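PDB 5ZHB: cellobiose 2-epimerase from Caldibacillus thermoamylovorans, which catalyses the reversible epimerisation of cellobiose at C2 of its reducing-end glucose, giving the corresponding glucosyl-mannose. Local coordinates for residues 7-20 and 340-352. Numbering follows the deposited sequence.
Sequences EFRNELETHILPFW and KTYMIDSREGGEW
Phe19 lays one ring face on Glu351, whose CB sits almost straight over the ring centre, 3.6 Å from the centroid, a CH-pi contact; Gly349 O lies at the ring's edge, near its plane. The Trp20 ring has Phe19 CD1 over one face, toward the rim, and Glu351 OE1 at its edge: NE1 donates to that oxygen over 2.9 Å, nearly straight at 167°, but from above the carboxylate plane. Trp352 carries Ile344 CG1 over one face and Glu11 CG at its edge, and Ile16 CD1 packs against its CE2. With CG of Glu351 anti to the backbone N (chi1 -175°) and the chain bent at chi2, CB and CG stay against Phe19 while the carboxylate reaches Trp20. Were Phe19 an alanine, these methylenes would probably lose the face they rest on, opening a gap beside a carboxylate that Lys372 and Asn377 also hold. His15 NE2 bonds Glu351 O at 3.2 Å, tilted out of the ring plane. A salt bridge, Lys340 NZ to Glu7 OE1 at 2.7 Å, closes the far end. In this alpha/alpha-barrel of the GlcNAc 2-epimerase family, N-terminal helix 2-21 lies against the end of helix 326-343 and the following loop, with Trp352 touching helices 306-323 and 375-387, and Leu12 and Leu17 helix 49-66.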
loop_
_atom_site.group_PDB
_atom_site.type_symbol
_atom_site.label_atom_id
_atom_site.label_comp_id
_atom_site.label_asym_id
_atom_site.label_seq_id
_atom_site.Cartn_x
_atom_site.Cartn_y
_atom_site.Cartn_z
ATOM N N GLU A 7 14.478 6.122 16.468
ATOM C CA GLU A 7 14.029 7.329 15.794
ATOM C C GLU A 7 12.734 7.079 15.014
ATOM O O GLU A 7 11.876 7.966 14.945
ATOM C CB GLU A 7 15.108 7.885 14.877
ATOM C CG GLU A 7 16.208 8.590 15.663
ATOM C CD GLU A 7 17.115 9.431 14.795
ATOM O OE1 GLU A 7 16.863 9.564 13.577
ATOM O OE2 GLU A 7 18.097 9.958 15.364
ATOM N N PHE A 8 12.579 5.874 14.463
ATOM C CA PHE A 8 11.369 5.555 13.698
ATOM C C PHE A 8 10.178 5.365 14.634
ATOM O O PHE A 8 9.064 5.834 14.371
ATOM C CB PHE A 8 11.529 4.262 12.902
ATOM C CG PHE A 8 12.702 4.206 11.936
ATOM C CD1 PHE A 8 13.334 5.360 11.485
ATOM C CD2 PHE A 8 13.165 2.979 11.472
ATOM C CE1 PHE A 8 14.392 5.275 10.586
ATOM C CE2 PHE A 8 14.223 2.900 10.572
ATOM C CZ PHE A 8 14.834 4.047 10.132
ATOM N N ARG A 9 10.410 4.645 15.724
ATOM C CA ARG A 9 9.384 4.431 16.728
ATOM C C ARG A 9 8.928 5.745 17.361
ATOM O O ARG A 9 7.744 5.907 17.608
ATOM C CB ARG A 9 9.933 3.529 17.836
ATOM C CG ARG A 9 8.869 2.999 18.776
ATOM C CD ARG A 9 9.563 2.230 19.906
ATOM N NE ARG A 9 8.577 1.755 20.876
ATOM C CZ ARG A 9 8.490 0.516 21.358
ATOM N NH1 ARG A 9 9.317 -0.435 20.948
ATOM N NH2 ARG A 9 7.555 0.231 22.251
ATOM N N ASN A 10 9.872 6.644 17.682
ATOM C CA ASN A 10 9.547 7.971 18.172
ATOM C C ASN A 10 8.668 8.704 17.153
ATOM O O ASN A 10 7.674 9.323 17.528
ATOM C CB ASN A 10 10.824 8.722 18.509
ATOM C CG ASN A 10 10.587 10.164 18.874
ATOM O OD1 ASN A 10 10.966 11.078 18.126
ATOM N ND2 ASN A 10 9.936 10.386 19.999
ATOM N N GLU A 11 9.051 8.646 15.873
ATOM C CA GLU A 11 8.303 9.326 14.814
ATOM C C GLU A 11 6.890 8.766 14.786
ATOM O O GLU A 11 5.911 9.537 14.768
ATOM C CB GLU A 11 9.031 9.308 13.464
ATOM C CG GLU A 11 8.242 9.912 12.300
ATOM C CD GLU A 11 7.812 11.369 12.454
ATOM O OE1 GLU A 11 8.440 12.088 13.259
ATOM O OE2 GLU A 11 6.840 11.792 11.789
ATOM N N LEU A 12 6.783 7.446 14.883
ATOM C CA LEU A 12 5.494 6.782 14.797
ATOM C C LEU A 12 4.590 7.192 15.962
ATOM O O LEU A 12 3.463 7.611 15.748
ATOM C CB LEU A 12 5.669 5.274 14.765
ATOM C CG LEU A 12 4.380 4.456 14.775
ATOM C CD1 LEU A 12 3.517 4.805 13.568
ATOM C CD2 LEU A 12 4.731 2.996 14.806
ATOM N N GLU A 13 5.087 7.020 17.186
ATOM C CA GLU A 13 4.263 7.124 18.387
ATOM C C GLU A 13 4.050 8.579 18.794
ATOM O O GLU A 13 3.031 8.879 19.389
ATOM C CB GLU A 13 4.910 6.308 19.506
ATOM C CG GLU A 13 4.889 4.813 19.210
ATOM C CD GLU A 13 5.028 3.897 20.415
ATOM O OE1 GLU A 13 6.178 3.744 20.880
ATOM O OE2 GLU A 13 3.983 3.355 20.876
ATOM N N THR A 14 4.978 9.490 18.483
ATOM C CA THR A 14 4.832 10.858 18.972
ATOM C C THR A 14 4.336 11.817 17.890
ATOM O O THR A 14 3.945 12.921 18.237
ATOM C CB THR A 14 6.110 11.401 19.627
ATOM O OG1 THR A 14 7.068 11.724 18.631
ATOM C CG2 THR A 14 6.699 10.462 20.665
ATOM N N HIS A 15 4.373 11.440 16.589
ATOM C CA HIS A 15 4.030 12.383 15.530
ATOM C C HIS A 15 2.934 11.767 14.652
ATOM O O HIS A 15 1.852 12.346 14.540
ATOM C CB HIS A 15 5.299 12.840 14.801
ATOM C CG HIS A 15 5.116 13.941 13.812
ATOM N ND1 HIS A 15 4.360 15.067 14.062
ATOM C CD2 HIS A 15 5.638 14.108 12.594
ATOM C CE1 HIS A 15 4.415 15.859 12.997
ATOM N NE2 HIS A 15 5.201 15.288 12.102
ATOM N N ILE A 16 3.199 10.588 14.061
ATOM C CA ILE A 16 2.320 10.031 13.030
ATOM C C ILE A 16 0.983 9.620 13.633
ATOM O O ILE A 16 -0.069 10.098 13.215
ATOM C CB ILE A 16 2.958 8.837 12.281
ATOM C CG1 ILE A 16 4.240 9.246 11.566
ATOM C CG2 ILE A 16 1.927 8.258 11.320
ATOM C CD1 ILE A 16 5.023 8.102 10.937
ATOM N N LEU A 17 1.004 8.665 14.551
ATOM C CA LEU A 17 -0.241 8.123 15.061
ATOM C C LEU A 17 -1.079 9.162 15.824
ATOM O O LEU A 17 -2.287 9.188 15.639
ATOM C CB LEU A 17 0.045 6.875 15.876
ATOM C CG LEU A 17 0.718 5.748 15.089
ATOM C CD1 LEU A 17 1.062 4.588 15.975
ATOM C CD2 LEU A 17 -0.168 5.290 13.946
ATOM N N PRO A 18 -0.531 10.046 16.678
ATOM C CA PRO A 18 -1.336 11.146 17.244
ATOM C C PRO A 18 -2.005 12.047 16.208
ATOM O O PRO A 18 -3.120 12.514 16.418
ATOM C CB PRO A 18 -0.342 11.933 18.139
ATOM C CG PRO A 18 0.734 10.926 18.468
ATOM C CD PRO A 18 0.828 9.989 17.245
ATOM N N PHE A 19 -1.343 12.318 15.069
ATOM C CA PHE A 19 -1.957 13.157 14.052
ATOM C C PHE A 19 -3.243 12.507 13.520
ATOM O O PHE A 19 -4.290 13.153 13.443
ATOM C CB PHE A 19 -0.979 13.416 12.905
ATOM C CG PHE A 19 -1.634 13.964 11.642
ATOM C CD1 PHE A 19 -2.138 13.114 10.664
ATOM C CD2 PHE A 19 -1.701 15.333 11.430
ATOM C CE1 PHE A 19 -2.722 13.630 9.522
ATOM C CE2 PHE A 19 -2.278 15.849 10.300
ATOM C CZ PHE A 19 -2.752 15.003 9.317
ATOM N N TRP A 20 -3.162 11.208 13.187
ATOM C CA TRP A 20 -4.291 10.441 12.687
ATOM C C TRP A 20 -5.391 10.285 13.737
ATOM O O TRP A 20 -6.566 10.358 13.404
ATOM C CB TRP A 20 -3.771 9.103 12.134
ATOM C CG TRP A 20 -3.001 9.346 10.869
ATOM C CD1 TRP A 20 -1.660 9.484 10.682
ATOM C CD2 TRP A 20 -3.615 9.679 9.615
ATOM N NE1 TRP A 20 -1.390 9.831 9.389
ATOM C CE2 TRP A 20 -2.573 9.966 8.713
ATOM C CE3 TRP A 20 -4.940 9.722 9.177
ATOM C CZ2 TRP A 20 -2.833 10.289 7.386
ATOM C CZ3 TRP A 20 -5.199 10.059 7.870
ATOM C CH2 TRP A 20 -4.158 10.366 6.999
ATOM N N LYS A 340 13.839 13.111 7.347
ATOM C CA LYS A 340 13.786 14.001 8.498
ATOM C C LYS A 340 14.036 15.437 8.090
ATOM O O LYS A 340 13.404 16.317 8.636
ATOM C CB LYS A 340 14.829 13.673 9.562
ATOM C CG LYS A 340 14.516 12.410 10.316
ATOM C CD LYS A 340 15.531 12.249 11.433
ATOM C CE LYS A 340 16.919 12.064 10.869
ATOM N NZ LYS A 340 17.765 11.449 11.901
ATOM N N THR A 341 14.922 15.680 7.112
ATOM C CA THR A 341 15.257 17.037 6.729
ATOM C C THR A 341 14.154 17.697 5.904
ATOM O O THR A 341 13.959 18.891 6.080
ATOM C CB THR A 341 16.588 17.150 5.995
ATOM O OG1 THR A 341 17.490 16.566 6.913
ATOM C CG2 THR A 341 16.981 18.588 5.687
ATOM N N TYR A 342 13.492 16.983 4.984
ATOM C CA TYR A 342 12.623 17.630 4.029
ATOM C C TYR A 342 11.178 17.149 4.047
ATOM O O TYR A 342 10.315 17.897 3.596
ATOM C CB TYR A 342 13.169 17.422 2.612
ATOM C CG TYR A 342 14.552 18.019 2.400
ATOM C CD1 TYR A 342 14.718 19.396 2.293
ATOM C CD2 TYR A 342 15.687 17.221 2.303
ATOM C CE1 TYR A 342 15.970 19.963 2.117
ATOM C CE2 TYR A 342 16.946 17.777 2.103
ATOM C CZ TYR A 342 17.081 19.152 2.009
ATOM O OH TYR A 342 18.295 19.737 1.811
ATOM N N MET A 343 10.912 15.916 4.472
ATOM C CA MET A 343 9.613 15.296 4.232
ATOM C C MET A 343 8.727 15.341 5.472
ATOM O O MET A 343 7.510 15.392 5.336
ATOM C CB MET A 343 9.778 13.823 3.832
ATOM C CG MET A 343 8.532 13.118 3.248
ATOM S SD MET A 343 7.965 13.708 1.633
ATOM C CE MET A 343 9.384 13.127 0.683
ATOM N N ILE A 344 9.312 15.272 6.681
ATOM C CA ILE A 344 8.501 15.278 7.893
ATOM C C ILE A 344 8.192 16.739 8.227
ATOM O O ILE A 344 9.107 17.531 8.361
ATOM C CB ILE A 344 9.190 14.555 9.068
ATOM C CG1 ILE A 344 9.511 13.095 8.731
ATOM C CG2 ILE A 344 8.324 14.661 10.342
ATOM C CD1 ILE A 344 10.022 12.257 9.894
ATOM N N ASP A 345 6.911 17.070 8.362
ATOM C CA ASP A 345 6.446 18.447 8.519
ATOM C C ASP A 345 6.750 18.865 9.955
ATOM O O ASP A 345 6.445 18.117 10.859
ATOM C CB ASP A 345 4.947 18.498 8.279
ATOM C CG ASP A 345 4.322 19.870 8.120
ATOM O OD1 ASP A 345 5.003 20.868 8.453
ATOM O OD2 ASP A 345 3.236 19.928 7.550
ATOM N N SER A 346 7.340 20.036 10.171
ATOM C CA SER A 346 7.561 20.460 11.543
ATOM C C SER A 346 6.498 21.467 11.996
ATOM O O SER A 346 6.546 21.946 13.127
ATOM C CB SER A 346 8.948 20.960 11.735
ATOM O OG SER A 346 9.140 22.092 10.914
ATOM N N ARG A 347 5.461 21.694 11.187
ATOM C CA ARG A 347 4.380 22.556 11.633
ATOM C C ARG A 347 3.607 21.850 12.734
ATOM O O ARG A 347 3.473 20.631 12.732
ATOM C CB ARG A 347 3.389 22.919 10.534
ATOM C CG ARG A 347 4.050 23.811 9.511
ATOM C CD ARG A 347 3.042 24.102 8.439
ATOM N NE ARG A 347 2.841 22.896 7.623
ATOM C CZ ARG A 347 1.946 22.732 6.670
ATOM N NH1 ARG A 347 1.101 23.710 6.371
ATOM N NH2 ARG A 347 1.892 21.580 6.007
ATOM N N GLU A 348 3.109 22.640 13.695
ATOM C CA GLU A 348 2.146 22.133 14.645
ATOM C C GLU A 348 0.852 21.868 13.878
ATOM O O GLU A 348 0.308 22.766 13.216
ATOM C CB GLU A 348 1.850 23.200 15.694
ATOM C CG GLU A 348 1.122 22.661 16.908
ATOM C CD GLU A 348 0.840 23.771 17.919
ATOM O OE1 GLU A 348 1.339 24.908 17.816
ATOM O OE2 GLU A 348 0.051 23.454 18.798
ATOM N N GLY A 349 0.359 20.652 14.009
ATOM C CA GLY A 349 -0.800 20.246 13.246
ATOM C C GLY A 349 -0.439 19.340 12.069
ATOM O O GLY A 349 -1.345 18.817 11.435
ATOM N N GLY A 350 0.863 19.229 11.754
ATOM C CA GLY A 350 1.326 18.549 10.549
ATOM C C GLY A 350 1.674 17.076 10.757
ATOM O O GLY A 350 1.590 16.519 11.862
ATOM N N GLU A 351 2.048 16.413 9.646
ATOM C CA GLU A 351 2.458 15.016 9.699
ATOM C C GLU A 351 3.655 14.882 8.763
ATOM O O GLU A 351 4.697 15.491 8.992
ATOM C CB GLU A 351 1.204 14.187 9.389
ATOM C CG GLU A 351 1.350 12.675 9.494
ATOM C CD GLU A 351 1.312 11.852 8.198
ATOM O OE1 GLU A 351 1.142 10.631 8.318
ATOM O OE2 GLU A 351 1.499 12.404 7.107
ATOM N N TRP A 352 3.427 14.225 7.623
ATOM C CA TRP A 352 4.389 14.212 6.537
ATOM C C TRP A 352 3.799 14.950 5.337
ATOM O O TRP A 352 2.617 14.877 5.009
ATOM C CB TRP A 352 4.762 12.761 6.159
ATOM C CG TRP A 352 5.503 11.954 7.202
ATOM C CD1 TRP A 352 5.478 12.047 8.558
ATOM C CD2 TRP A 352 6.439 10.888 6.910
ATOM N NE1 TRP A 352 6.318 11.127 9.132
ATOM C CE2 TRP A 352 6.926 10.400 8.137
ATOM C CE3 TRP A 352 6.923 10.328 5.725
ATOM C CZ2 TRP A 352 7.852 9.363 8.212
ATOM C CZ3 TRP A 352 7.841 9.305 5.803
ATOM C CH2 TRP A 352 8.319 8.849 7.019
#